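Local atomic coordinates of non-toxic crystal protein (PDB entry 2D42), a protein that is a non-toxic parasporal crystal protein whose structure closely resembles beta-pore-forming toxins of the aerolysin and epsilon-toxin type. Residues S70-F75 / T143-P148. Residues are numbered along the deposited sequence; the frame is centred on the assembly and turned at random.
Sequences SLEGVF and TIRVPP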
loop_
_atom_site.group_PDB
_atom_site.type_symbol
_atom_site.label_atom_id
_atom_site.label_comp_id
_atom_site.label_asym_id
_atom_site.label_seq_id
_atom_site.Cartn_x
_atom_site.Cartn_y
_atom_site.Cartn_z
ATOM N N SER A 70 15.818 35.151 -37.093
ATOM C CA SER A 70 15.803 34.183 -36.005
ATOM C C SER A 70 14.836 34.664 -34.926
ATOM O O SER A 70 14.655 35.865 -34.743
ATOM C CB SER A 70 17.215 34.048 -35.424
ATOM O OG SER A 70 17.204 33.418 -34.157
ATOM N N LEU A 71 14.204 33.731 -34.222
ATOM C CA LEU A 71 13.269 34.101 -33.166
ATOM C C LEU A 71 13.355 33.126 -32.003
ATOM O O LEU A 71 13.734 31.969 -32.185
ATOM C CB LEU A 71 11.836 34.142 -33.716
ATOM C CG LEU A 71 11.187 32.855 -34.235
ATOM C CD1 LEU A 71 10.787 31.954 -33.066
ATOM C CD2 LEU A 71 9.960 33.212 -35.049
ATOM N N GLU A 72 13.019 33.603 -30.809
ATOM C CA GLU A 72 13.046 32.761 -29.624
ATOM C C GLU A 72 11.694 32.079 -29.473
ATOM O O GLU A 72 10.644 32.707 -29.624
ATOM C CB GLU A 72 13.337 33.590 -28.370
ATOM C CG GLU A 72 14.699 34.267 -28.360
ATOM C CD GLU A 72 15.846 33.279 -28.514
ATOM O OE1 GLU A 72 16.016 32.416 -27.625
ATOM O OE2 GLU A 72 16.574 33.368 -29.528
ATOM N N GLY A 73 11.724 30.787 -29.187
ATOM C CA GLY A 73 10.494 30.046 -29.009
ATOM C C GLY A 73 10.512 29.422 -27.630
ATOM O O GLY A 73 11.575 29.189 -27.065
ATOM N N VAL A 74 9.340 29.169 -27.072
ATOM C CA VAL A 74 9.257 28.554 -25.759
ATOM C C VAL A 74 8.110 27.555 -25.755
ATOM O O VAL A 74 6.978 27.896 -26.110
ATOM C CB VAL A 74 9.007 29.605 -24.639
ATOM C CG1 VAL A 74 8.750 28.902 -23.315
ATOM C CG2 VAL A 74 10.230 30.517 -24.486
ATOM N N PHE A 75 8.428 26.317 -25.392
ATOM C CA PHE A 75 7.435 25.259 -25.289
ATOM C C PHE A 75 7.086 25.137 -23.809
ATOM O O PHE A 75 7.953 24.854 -22.984
ATOM C CB PHE A 75 8.000 23.915 -25.764
ATOM C CG PHE A 75 8.233 23.837 -27.246
ATOM C CD1 PHE A 75 7.161 23.768 -28.127
ATOM C CD2 PHE A 75 9.525 23.815 -27.759
ATOM C CE1 PHE A 75 7.372 23.678 -29.501
ATOM C CE2 PHE A 75 9.747 23.725 -29.139
ATOM C CZ PHE A 75 8.668 23.656 -30.007
ATOM N N THR A 143 13.144 26.677 -23.794
ATOM C CA THR A 143 13.354 27.803 -24.682
ATOM C C THR A 143 14.251 27.333 -25.807
ATOM O O THR A 143 15.155 26.529 -25.596
ATOM C CB THR A 143 14.014 28.969 -23.939
ATOM O OG1 THR A 143 13.224 29.290 -22.787
ATOM C CG2 THR A 143 14.093 30.194 -24.838
ATOM N N ILE A 144 14.003 27.844 -27.004
ATOM C CA ILE A 144 14.762 27.432 -28.171
ATOM C C ILE A 144 14.914 28.582 -29.149
ATOM O O ILE A 144 14.056 29.454 -29.228
ATOM C CB ILE A 144 14.029 26.274 -28.899
ATOM C CG1 ILE A 144 14.889 25.737 -30.035
ATOM C CG2 ILE A 144 12.688 26.761 -29.444
ATOM C CD1 ILE A 144 16.147 25.067 -29.553
ATOM N N ARG A 145 16.011 28.585 -29.893
ATOM C CA ARG A 145 16.220 29.619 -30.885
ATOM C C ARG A 145 15.919 28.981 -32.220
ATOM O O ARG A 145 16.599 28.046 -32.640
ATOM C CB ARG A 145 17.661 30.131 -30.860
ATOM C CG ARG A 145 17.942 31.164 -31.943
ATOM C CD ARG A 145 19.299 31.829 -31.758
ATOM N NE ARG A 145 19.355 32.594 -30.514
ATOM C CZ ARG A 145 20.388 33.343 -30.141
ATOM N NH1 ARG A 145 21.463 33.433 -30.916
ATOM N NH2 ARG A 145 20.344 34.008 -28.992
ATOM N N VAL A 146 14.884 29.472 -32.884
ATOM C CA VAL A 146 14.509 28.912 -34.168
ATOM C C VAL A 146 15.074 29.745 -35.299
ATOM O O VAL A 146 14.640 30.874 -35.532
ATOM C CB VAL A 146 12.988 28.842 -34.337
ATOM C CG1 VAL A 146 12.661 28.073 -35.601
ATOM C CG2 VAL A 146 12.359 28.185 -33.112
ATOM N N PRO A 147 16.053 29.189 -36.021
ATOM C CA PRO A 147 16.708 29.860 -37.145
ATOM C C PRO A 147 15.731 30.179 -38.266
ATOM O O PRO A 147 14.697 29.528 -38.408
ATOM C CB PRO A 147 17.760 28.846 -37.588
ATOM C CG PRO A 147 18.049 28.076 -36.317
ATOM C CD PRO A 147 16.669 27.877 -35.767
ATOM N N PRO A 148 16.055 31.190 -39.084
ATOM C CA PRO A 148 15.186 31.575 -40.197
ATOM C C PRO A 148 14.817 30.368 -41.056
ATOM O O PRO A 148 15.640 29.485 -41.289
ATOM C CB PRO A 148 16.043 32.583 -40.958
ATOM C CG PRO A 148 16.798 33.253 -39.851
ATOM C CD PRO A 148 17.227 32.080 -38.999
#
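V146 O is gripped by two N-H donors: the backbone N of L71 at 3.2 Å and, from the neighbouring strand 54-65, ND2 of N65. Here strands 71-94 and 129-146 pair antiparallel near one end of the elongated, aerolysin-like beta fold; the centre of the contact is about 45 Å from the centre of the chain. Reciprocal bonds define L71-V146 and G73-I144 as hydrogen-bonded pairs; G73 N to I144 O is the shortest at 2.7 Å, with a nearly straight N-H...O angle of 170°. E72-R145 and V74-T143 are the intervening non-hydrogen-bonded pairs, their side chains on the other face of the sheet from L71, I144 and V146.

On the face carrying E72, R145, V74 and T143, all exposed, R145 NE meets E72 OE2 at 3.1 Å in a salt bridge. The oxygen uses its syn lone pair, but NE-H is bent to 144° and the carboxylate stands 89° from the guanidinium plane, so this is a single-point bridge and not a flat two-pronged one. The bend at chi2 turns CD of E72 back. S70 OG lies 3.2 Å from R145 CG, beside the aliphatic part of that chain.

The other face carries the apolar side chains L71, I144 and V146. L71 CD1 is 4.0 Å from V146 CB, and I144 also packs on V240 and I242 of strand 219-244. I144 CG2 lies over the backbone of G73, 3.6 Å from G73 O, and F75 CE2 approaches I144 CG2 obliquely at 4.2 Å.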